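Long-range contacts in alpha-galactosidase 1 (Saccharomyces cerevisiae, PDB 3LRK), which hydrolyses terminal, non-reducing alpha-D-galactose residues from alpha-D-galactosides such as galactose oligosaccharides, galactomannans and galactolipids: residues L49-S57 and L103-G111; T388-N399 and L439-P449. The protein carries 1 engineered substitution. All blocks are in the same frame, centred on the assembly; numbering follows the deposited sequence.

How the interactions relate
A glycosidase built from two domains shows two ways of bringing distant chain segments together. Interaction 1 (49-57 with 103-111) packs a helix of the catalytic beta/alpha-barrel against the next helix and the start of the strand that follows, mainly through apolar side chains. Interaction 2 (388-399 with 439-449) pairs two antiparallel strands of the C-terminal domain, mainly through backbone hydrogen bonds. The centres of interaction 1 and interaction 2 lie about 37 Å apart and the nearest atoms of interactions 1 and 2 about 16 Å apart, without touching. The first comes closer to the substrate site: the side chain of L49 is about 8 Å from that of D72, a substrate-binding residue. The second lies away from the active site.

Interaction 1: residues L49-S57 and L103-G111; sequences LLDTADRIS and LHNNSFLFG. With NAG (2-acetamido-2-deoxy-beta-D-glucopyranose), chain D.
Consecutive helices on the outside of the TIM barrel pack together here, with A53 of helix 46-58 set between L103, near the end of helix 96-105, and F108, in the turn beyond it. The methyl of A53 is 3.6 Å from L103 CD2 and 3.8 Å from F108 CE1, so the smallest side chain of the contact lets the helix come close. With CG anti to its carbonyl carbon (chi1 -81°), F108 reaches across to the helix backbone, its CZ 3.1 Å from A53 O, an oxygen already bonded to S57 N within the helix. The edge of the F108 ring faces S57 N, and I56 CG2 adds an apolar contact, 4.0 Å from F108 CE2. Toward the start of the helix, L49 CD2 meets F110 CE1 at 4.2 Å.

The polar margin is bridged by a water that donates to D54 OD1 at 2.8 Å and accepts from N106 ND2 at 2.6 Å. Bringing N106 and F108 to these places is a Schellman motif: S107, with positive phi, lets F108 N bond to L103 O and S107 N to H104 O. L103 O is gripped twice, by F108 N and N106 N from opposite faces of its plane. Just before the turn, N105 ND2 carries the N-linked sugar, bonded to its C1 at 1.4 Å.

K62, in the loop after helix 46-58, ties the corner together, bonding to S57 OG and N106 O and making a cation-pi contact with F108. Strand 68-70, which comes between the two helices in sequence, lies beneath I56, L103 and F108 through I69, while W34 of strand 32-35 covers L49 and I56.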
loop_
_atom_site.group_PDB
_atom_site.type_symbol
_atom_site.label_atom_id
_atom_site.label_comp_id
_atom_site.label_asym_id
_atom_site.label_seq_id
_atom_site.Cartn_x
_atom_site.Cartn_y
_atom_site.Cartn_z
ATOM N N LEU A 49 18.970 36.347 15.721
ATOM C CA LEU A 49 18.703 36.419 14.304
ATOM C C LEU A 49 19.609 37.446 13.635
ATOM O O LEU A 49 20.182 37.182 12.579
ATOM C CB LEU A 49 17.234 36.777 14.094
ATOM C CG LEU A 49 16.331 35.820 13.311
ATOM C CD1 LEU A 49 16.637 34.343 13.572
ATOM C CD2 LEU A 49 14.896 36.147 13.660
ATOM N N LEU A 50 19.747 38.612 14.261
ATOM C CA LEU A 50 20.540 39.698 13.684
ATOM C C LEU A 50 22.052 39.463 13.794
ATOM O O LEU A 50 22.790 39.797 12.870
ATOM C CB LEU A 50 20.128 41.054 14.276
ATOM C CG LEU A 50 18.643 41.422 14.090
ATOM C CD1 LEU A 50 18.345 42.817 14.614
ATOM C CD2 LEU A 50 18.164 41.275 12.638
ATOM N N ASP A 51 22.504 38.903 14.922
ATOM C CA ASP A 51 23.909 38.460 15.081
ATOM C C ASP A 51 24.314 37.427 14.035
ATOM O O ASP A 51 25.391 37.519 13.448
ATOM C CB ASP A 51 24.155 37.862 16.466
ATOM C CG ASP A 51 24.196 38.907 17.567
ATOM O OD1 ASP A 51 24.116 40.121 17.272
ATOM O OD2 ASP A 51 24.293 38.491 18.746
ATOM N N THR A 52 23.446 36.443 13.807
ATOM C CA THR A 52 23.678 35.427 12.776
ATOM C C THR A 52 23.720 36.052 11.387
ATOM O O THR A 52 24.617 35.763 10.604
ATOM C CB THR A 52 22.589 34.336 12.801
ATOM O OG1 THR A 52 22.781 33.502 13.945
ATOM C CG2 THR A 52 22.652 33.469 11.544
ATOM N N ALA A 53 22.739 36.903 11.098
ATOM C CA ALA A 53 22.651 37.563 9.813
ATOM C C ALA A 53 23.895 38.415 9.556
ATOM O O ALA A 53 24.421 38.405 8.450
ATOM C CB ALA A 53 21.390 38.412 9.737
ATOM N N ASP A 54 24.354 39.143 10.578
ATOM C CA ASP A 54 25.590 39.940 10.478
ATOM C C ASP A 54 26.770 39.050 10.109
ATOM O O ASP A 54 27.567 39.400 9.238
ATOM C CB ASP A 54 25.892 40.669 11.797
ATOM C CG ASP A 54 25.020 41.904 12.018
ATOM O OD1 ASP A 54 24.233 42.295 11.128
ATOM O OD2 ASP A 54 25.136 42.502 13.100
ATOM N N ARG A 55 26.867 37.901 10.778
ATOM C CA ARG A 55 27.928 36.915 10.539
ATOM C C ARG A 55 27.853 36.328 9.129
ATOM O O ARG A 55 28.873 36.205 8.467
ATOM C CB ARG A 55 27.873 35.807 11.600
ATOM C CG ARG A 55 28.850 34.638 11.424
ATOM C CD ARG A 55 30.299 35.026 11.705
ATOM N NE ARG A 55 31.112 33.867 12.085
ATOM C CZ ARG A 55 32.435 33.888 12.261
ATOM N NH1 ARG A 55 33.135 35.005 12.071
ATOM N NH2 ARG A 55 33.064 32.778 12.620
ATOM N N ILE A 56 26.646 35.989 8.666
ATOM C CA ILE A 56 26.467 35.438 7.310
ATOM C C ILE A 56 26.837 36.469 6.243
ATOM O O ILE A 56 27.445 36.133 5.225
ATOM C CB ILE A 56 25.028 34.868 7.102
ATOM C CG1 ILE A 56 24.844 33.619 7.978
ATOM C CG2 ILE A 56 24.757 34.542 5.625
ATOM C CD1 ILE A 56 23.456 33.024 7.949
ATOM N N SER A 57 26.467 37.722 6.488
ATOM C CA SER A 57 26.909 38.831 5.650
ATOM C C SER A 57 28.446 38.954 5.642
ATOM O O SER A 57 29.069 38.951 4.570
ATOM C CB SER A 57 26.262 40.144 6.111
ATOM O OG SER A 57 26.500 41.177 5.172
ATOM N N LEU A 103 16.831 43.115 8.600
ATOM C CA LEU A 103 17.269 42.163 7.582
ATOM C C LEU A 103 17.292 42.788 6.186
ATOM O O LEU A 103 18.301 42.695 5.483
ATOM C CB LEU A 103 16.437 40.864 7.621
ATOM C CG LEU A 103 16.620 40.030 8.905
ATOM C CD1 LEU A 103 15.630 38.859 8.982
ATOM C CD2 LEU A 103 18.049 39.517 9.035
ATOM N N HIS A 104 16.197 43.442 5.801
ATOM C CA HIS A 104 16.092 44.074 4.486
ATOM C C HIS A 104 17.138 45.178 4.293
ATOM O O HIS A 104 17.673 45.350 3.198
ATOM C CB HIS A 104 14.677 44.627 4.261
ATOM C CG HIS A 104 13.618 43.563 4.212
ATOM N ND1 HIS A 104 12.302 43.802 4.549
ATOM C CD2 HIS A 104 13.691 42.249 3.889
ATOM C CE1 HIS A 104 11.606 42.686 4.417
ATOM N NE2 HIS A 104 12.425 41.730 4.016
ATOM N N ASN A 105 17.431 45.908 5.365
ATOM C CA ASN A 105 18.459 46.954 5.328
ATOM C C ASN A 105 19.882 46.425 5.143
ATOM O O ASN A 105 20.790 47.193 4.817
ATOM C CB ASN A 105 18.363 47.864 6.556
ATOM C CG ASN A 105 17.172 48.822 6.488
ATOM O OD1 ASN A 105 16.298 48.689 5.623
ATOM N ND2 ASN A 105 17.129 49.778 7.425
ATOM N N ASN A 106 20.078 45.122 5.342
ATOM C CA ASN A 106 21.353 44.475 5.013
ATOM C C ASN A 106 21.222 43.509 3.827
ATOM O O ASN A 106 22.033 42.595 3.664
ATOM C CB ASN A 106 21.950 43.780 6.246
ATOM C CG ASN A 106 23.460 43.540 6.127
ATOM O OD1 ASN A 106 24.136 44.062 5.232
ATOM N ND2 ASN A 106 23.990 42.740 7.044
ATOM N N SER A 107 20.209 43.742 2.996
ATOM C CA SER A 107 19.974 42.989 1.752
ATOM C C SER A 107 19.689 41.506 1.992
ATOM O O SER A 107 20.015 40.653 1.159
ATOM C CB SER A 107 21.134 43.170 0.757
ATOM O OG SER A 107 21.279 44.534 0.403
ATOM N N PHE A 108 19.098 41.206 3.147
ATOM C CA PHE A 108 18.605 39.865 3.443
ATOM C C PHE A 108 17.106 39.776 3.168
ATOM O O PHE A 108 16.414 40.795 3.087
ATOM C CB PHE A 108 18.855 39.500 4.912
ATOM C CG PHE A 108 20.253 39.016 5.205
ATOM C CD1 PHE A 108 21.126 39.797 5.966
ATOM C CD2 PHE A 108 20.690 37.785 4.736
ATOM C CE1 PHE A 108 22.418 39.363 6.249
ATOM C CE2 PHE A 108 21.979 37.332 5.012
ATOM C CZ PHE A 108 22.849 38.128 5.779
ATOM N N LEU A 109 16.612 38.546 3.049
ATOM C CA LEU A 109 15.186 38.281 3.032
ATOM C C LEU A 109 14.807 37.528 4.321
ATOM O O LEU A 109 15.629 36.798 4.874
ATOM C CB LEU A 109 14.801 37.491 1.771
ATOM C CG LEU A 109 14.956 38.281 0.456
ATOM C CD1 LEU A 109 14.591 37.403 -0.768
ATOM C CD2 LEU A 109 14.097 39.575 0.487
ATOM N N PHE A 110 13.576 37.724 4.787
ATOM C CA PHE A 110 13.139 37.229 6.102
ATOM C C PHE A 110 12.135 36.082 5.942
ATOM O O PHE A 110 11.110 36.235 5.274
ATOM C CB PHE A 110 12.525 38.388 6.900
ATOM C CG PHE A 110 12.068 38.022 8.305
ATOM C CD1 PHE A 110 12.766 37.091 9.077
ATOM C CD2 PHE A 110 10.960 38.650 8.860
ATOM C CE1 PHE A 110 12.353 36.771 10.373
ATOM C CE2 PHE A 110 10.537 38.339 10.166
ATOM C CZ PHE A 110 11.244 37.398 10.915
ATOM N N GLY A 111 12.460 34.940 6.542
ATOM C CA GLY A 111 11.567 33.786 6.570
ATOM C C GLY A 111 10.992 33.557 7.958
ATOM O O GLY A 111 11.656 33.804 8.974
HETATM C C1 NAG D . 16.148 50.815 7.180
HETATM C C2 NAG D . 15.878 51.495 8.519
HETATM C C3 NAG D . 14.844 52.611 8.344
HETATM C C4 NAG D . 15.246 53.579 7.225
HETATM C C5 NAG D . 15.691 52.822 5.975
HETATM C C6 NAG D . 16.364 53.757 4.974
HETATM C C7 NAG D . 16.284 49.917 10.358
HETATM C C8 NAG D . 15.662 49.099 11.450
HETATM N N2 NAG D . 15.443 50.541 9.528
HETATM O O3 NAG D . 14.687 53.315 9.555
HETATM O O4 NAG D . 14.157 54.432 6.909
HETATM O O5 NAG D . 16.624 51.796 6.278
HETATM O O6 NAG D . 16.268 53.129 3.715
HETATM O O7 NAG D . 17.511 49.982 10.254
HETATM O O HOH W 1 22.650 41.505 8.905
#

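Interaction 2: residues T388-N399 and L439-P449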
loop_
_atom_site.group_PDB
_atom_site.type_symbol
_atom_site.label_atom_id
_atom_site.label_comp_id
_atom_site.label_asym_id
_atom_site.label_seq_id
_atom_site.Cartn_x
_atom_site.Cartn_y
_atom_site.Cartn_z
ATOM N N THR A 388 30.112 10.885 -29.528
ATOM C CA THR A 388 31.158 10.909 -30.549
ATOM C C THR A 388 32.204 11.999 -30.262
ATOM O O THR A 388 33.276 12.013 -30.874
ATOM C CB THR A 388 30.507 11.092 -31.944
ATOM O OG1 THR A 388 29.931 9.845 -32.351
ATOM C CG2 THR A 388 31.504 11.546 -33.000
ATOM N N SER A 389 31.893 12.891 -29.322
ATOM C CA SER A 389 32.766 14.018 -28.981
ATOM C C SER A 389 33.666 13.742 -27.790
ATOM O O SER A 389 33.427 12.811 -27.015
ATOM C CB SER A 389 31.937 15.270 -28.685
ATOM O OG SER A 389 31.189 15.664 -29.815
ATOM N N THR A 390 34.698 14.574 -27.648
ATOM C CA THR A 390 35.604 14.519 -26.503
ATOM C C THR A 390 35.199 15.599 -25.495
ATOM O O THR A 390 34.866 16.726 -25.879
ATOM C CB THR A 390 37.085 14.652 -26.957
ATOM O OG1 THR A 390 37.427 13.520 -27.764
ATOM C CG2 THR A 390 38.042 14.713 -25.769
ATOM N N TRP A 391 35.203 15.237 -24.212
ATOM C CA TRP A 391 34.758 16.138 -23.147
ATOM C C TRP A 391 35.867 16.396 -22.151
ATOM O O TRP A 391 36.518 15.458 -21.695
ATOM C CB TRP A 391 33.535 15.557 -22.421
ATOM C CG TRP A 391 32.324 15.470 -23.301
ATOM C CD1 TRP A 391 32.082 14.537 -24.270
ATOM C CD2 TRP A 391 31.199 16.360 -23.308
ATOM N NE1 TRP A 391 30.877 14.790 -24.881
ATOM C CE2 TRP A 391 30.312 15.901 -24.308
ATOM C CE3 TRP A 391 30.853 17.498 -22.565
ATOM C CZ2 TRP A 391 29.096 16.537 -24.583
ATOM C CZ3 TRP A 391 29.647 18.132 -22.839
ATOM C CH2 TRP A 391 28.784 17.648 -23.843
ATOM N N ASP A 392 36.072 17.667 -21.817
ATOM C CA ASP A 392 37.016 18.052 -20.775
ATOM C C ASP A 392 36.392 17.840 -19.401
ATOM O O ASP A 392 35.250 18.238 -19.166
ATOM C CB ASP A 392 37.438 19.512 -20.940
ATOM C CG ASP A 392 38.394 19.718 -22.115
ATOM O OD1 ASP A 392 38.997 18.727 -22.576
ATOM O OD2 ASP A 392 38.536 20.876 -22.569
ATOM N N ILE A 393 37.147 17.196 -18.517
ATOM C CA ILE A 393 36.703 16.923 -17.156
ATOM C C ILE A 393 37.196 18.034 -16.239
ATOM O O ILE A 393 38.392 18.338 -16.209
ATOM C CB ILE A 393 37.233 15.563 -16.639
ATOM C CG1 ILE A 393 36.893 14.434 -17.623
ATOM C CG2 ILE A 393 36.687 15.253 -15.232
ATOM C CD1 ILE A 393 37.641 13.140 -17.366
ATOM N N TYR A 394 36.268 18.644 -15.504
ATOM C CA TYR A 394 36.613 19.617 -14.483
ATOM C C TYR A 394 36.257 19.076 -13.098
ATOM O O TYR A 394 35.145 18.580 -12.890
ATOM C CB TYR A 394 35.882 20.934 -14.728
ATOM C CG TYR A 394 36.408 21.743 -15.889
ATOM C CD1 TYR A 394 36.127 21.379 -17.206
ATOM C CD2 TYR A 394 37.174 22.887 -15.670
ATOM C CE1 TYR A 394 36.607 22.129 -18.280
ATOM C CE2 TYR A 394 37.656 23.646 -16.738
ATOM C CZ TYR A 394 37.367 23.261 -18.034
ATOM O OH TYR A 394 37.842 23.999 -19.091
ATOM N N ASP A 395 37.203 19.180 -12.167
ATOM C CA ASP A 395 36.990 18.806 -10.765
ATOM C C ASP A 395 36.346 19.991 -10.057
ATOM O O ASP A 395 36.991 21.023 -9.844
ATOM C CB ASP A 395 38.325 18.425 -10.098
ATOM C CG ASP A 395 38.170 17.966 -8.636
ATOM O OD1 ASP A 395 37.077 18.117 -8.041
ATOM O OD2 ASP A 395 39.166 17.450 -8.075
ATOM N N LEU A 396 35.074 19.832 -9.686
ATOM C CA LEU A 396 34.321 20.908 -9.036
ATOM C C LEU A 396 34.793 21.201 -7.606
ATOM O O LEU A 396 34.425 22.229 -7.031
ATOM C CB LEU A 396 32.809 20.614 -9.070
ATOM C CG LEU A 396 32.130 20.634 -10.449
ATOM C CD1 LEU A 396 30.749 19.970 -10.419
ATOM C CD2 LEU A 396 32.018 22.042 -11.018
ATOM N N TRP A 397 35.605 20.307 -7.037
ATOM C CA TRP A 397 36.148 20.528 -5.689
ATOM C C TRP A 397 37.559 21.135 -5.657
ATOM O O TRP A 397 38.071 21.487 -4.592
ATOM C CB TRP A 397 36.015 19.274 -4.813
ATOM C CG TRP A 397 34.608 19.161 -4.291
ATOM C CD1 TRP A 397 33.637 18.293 -4.715
ATOM C CD2 TRP A 397 33.998 19.991 -3.292
ATOM N NE1 TRP A 397 32.467 18.522 -4.026
ATOM C CE2 TRP A 397 32.661 19.559 -3.148
ATOM C CE3 TRP A 397 34.454 21.058 -2.501
ATOM C CZ2 TRP A 397 31.775 20.151 -2.242
ATOM C CZ3 TRP A 397 33.572 21.645 -1.595
ATOM C CH2 TRP A 397 32.246 21.191 -1.479
ATOM N N ALA A 398 38.159 21.283 -6.835
ATOM C CA ALA A 398 39.435 21.982 -6.972
ATOM C C ALA A 398 39.296 23.442 -6.549
ATOM O O ALA A 398 38.220 24.041 -6.675
ATOM C CB ALA A 398 39.933 21.894 -8.393
ATOM N N ASN A 399 40.388 24.005 -6.039
ATOM C CA ASN A 399 40.444 25.415 -5.647
ATOM C C ASN A 399 39.475 25.780 -4.523
ATOM O O ASN A 399 38.978 26.904 -4.467
ATOM C CB ASN A 399 40.229 26.341 -6.858
ATOM C CG ASN A 399 41.150 26.017 -8.022
ATOM O OD1 ASN A 399 42.279 25.557 -7.830
ATOM N ND2 ASN A 399 40.671 26.258 -9.238
ATOM N N LEU A 439 34.008 29.259 -10.940
ATOM C CA LEU A 439 32.735 28.540 -11.083
ATOM C C LEU A 439 32.842 27.182 -11.795
ATOM O O LEU A 439 31.865 26.436 -11.854
ATOM C CB LEU A 439 31.684 29.421 -11.778
ATOM C CG LEU A 439 31.379 30.822 -11.231
ATOM C CD1 LEU A 439 30.244 31.441 -12.015
ATOM C CD2 LEU A 439 31.052 30.805 -9.739
ATOM N N PHE A 440 34.016 26.860 -12.333
ATOM C CA PHE A 440 34.187 25.618 -13.091
ATOM C C PHE A 440 35.090 24.590 -12.416
ATOM O O PHE A 440 35.072 23.412 -12.777
ATOM C CB PHE A 440 34.678 25.910 -14.519
ATOM C CG PHE A 440 33.615 26.463 -15.419
ATOM C CD1 PHE A 440 33.529 27.829 -15.658
ATOM C CD2 PHE A 440 32.682 25.614 -16.019
ATOM C CE1 PHE A 440 32.536 28.348 -16.483
ATOM C CE2 PHE A 440 31.682 26.121 -16.844
ATOM C CZ PHE A 440 31.613 27.495 -17.082
ATOM N N GLY A 441 35.850 25.037 -11.421
ATOM C CA GLY A 441 36.895 24.218 -10.825
ATOM C C GLY A 441 38.084 24.132 -11.766
ATOM O O GLY A 441 38.332 25.050 -12.551
ATOM N N GLN A 442 38.802 23.017 -11.705
ATOM C CA GLN A 442 40.025 22.839 -12.479
ATOM C C GLN A 442 39.902 21.681 -13.467
ATOM O O GLN A 442 39.474 20.586 -13.101
ATOM C CB GLN A 442 41.204 22.594 -11.535
ATOM C CG GLN A 442 42.575 22.576 -12.192
ATOM C CD GLN A 442 43.339 23.887 -12.038
ATOM O OE1 GLN A 442 42.761 24.950 -11.766
ATOM N NE2 GLN A 442 44.655 23.813 -12.214
ATOM N N LYS A 443 40.293 21.936 -14.714
ATOM C CA LYS A 443 40.403 20.891 -15.726
ATOM C C LYS A 443 41.501 19.907 -15.322
ATOM O O LYS A 443 42.627 20.308 -15.024
ATOM C CB LYS A 443 40.686 21.494 -17.106
ATOM C CG LYS A 443 40.701 20.466 -18.237
ATOM C CD LYS A 443 40.995 21.112 -19.569
ATOM C CE LYS A 443 41.626 20.121 -20.526
ATOM N NZ LYS A 443 41.848 20.748 -21.856
ATOM N N ILE A 444 41.156 18.622 -15.303
ATOM C CA ILE A 444 42.053 17.568 -14.826
ATOM C C ILE A 444 42.322 16.521 -15.903
ATOM O O ILE A 444 43.091 15.584 -15.694
ATOM C CB ILE A 444 41.495 16.859 -13.556
ATOM C CG1 ILE A 444 40.112 16.238 -13.830
ATOM C CG2 ILE A 444 41.473 17.822 -12.364
ATOM C CD1 ILE A 444 39.739 15.119 -12.888
ATOM N N GLY A 445 41.676 16.683 -17.050
ATOM C CA GLY A 445 41.793 15.723 -18.136
ATOM C C GLY A 445 40.647 15.815 -19.118
ATOM O O GLY A 445 39.940 16.829 -19.191
ATOM N N SER A 446 40.467 14.746 -19.881
ATOM C CA SER A 446 39.440 14.704 -20.903
ATOM C C SER A 446 38.964 13.275 -21.097
ATOM O O SER A 446 39.704 12.328 -20.821
ATOM C CB SER A 446 39.975 15.275 -22.217
ATOM O OG SER A 446 40.952 14.415 -22.768
ATOM N N LEU A 447 37.726 13.130 -21.562
ATOM C CA LEU A 447 37.134 11.821 -21.809
ATOM C C LEU A 447 36.745 11.708 -23.275
ATOM O O LEU A 447 35.920 12.478 -23.765
ATOM C CB LEU A 447 35.907 11.595 -20.915
ATOM C CG LEU A 447 35.640 10.215 -20.297
ATOM C CD1 LEU A 447 34.234 10.172 -19.713
ATOM C CD2 LEU A 447 35.841 9.060 -21.266
ATOM N N SER A 448 37.353 10.741 -23.958
ATOM C CA SER A 448 37.108 10.487 -25.376
ATOM C C SER A 448 36.139 9.318 -25.542
ATOM O O SER A 448 35.976 8.516 -24.619
ATOM C CB SER A 448 38.427 10.160 -26.097
ATOM O OG SER A 448 39.418 11.136 -25.838
ATOM N N PRO A 449 35.495 9.206 -26.719
ATOM C CA PRO A 449 34.709 8.005 -26.983
ATOM C C PRO A 449 35.539 6.737 -26.767
ATOM O O PRO A 449 36.758 6.745 -26.984
ATOM C CB PRO A 449 34.345 8.150 -28.461
ATOM C CG PRO A 449 34.333 9.603 -28.697
ATOM C CD PRO A 449 35.437 10.154 -27.848
#
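F440, in a weakly bonded helical turn, sets its CB against CD2 of Y394 and its carbonyl oxygen beside Y394 CB; that oxygen is buried without a polar partner. G441 then leaves helical angles with positive phi, and any beta carbon would collide with D395 O. Q442 opens the strand pairing: its O accepts from D395 N at 2.8 Å, and its N donates to D395 O over a longer 3.3 Å. D395 O also takes A398 N from the opposite face of its plane, closing a type I turn that brings A398 CB within 3.5 Å of Q442 CB.

K443 CB lies over one face of the Y394 ring, toward its rim, 3.9 Å from the centroid and 19° off the normal, a CH-pi contact. With CG anti to the backbone N (chi1 -175°) and the chain extended beyond, its NZ reaches D392 OD2 at 3.4 Å, a salt bridge whose hydrogen bond is long and weak. Replacing Y394 with alanine would probably leave the K443 stem without its platform and F440 CB without this neighbour, freeing the lysine to swing from D392.

I444 and G445 together face I393, a beta bulge that shifts the register by one residue. I444 N bonds to I393 O, its CG1 packs 3.8 Å from I393 CG2, and G445 O receives I393 N from 45° above the carbonyl plane. Regular pairing resumes at S446, opposite D392, and at L447, which forms a hydrogen-bonded pair with W391: L447 N donates to W391 O at 2.6 Å and W391 N to L447 O. P449 ends the segment with CG 3.4 Å from T388 O.

Strand 442-447 is outermost in this chain's sheet, strand 391-395 separating it from 461-469. Helix 373-376 underlies W391, L447 and P449, and helix 310-316 packs on L396.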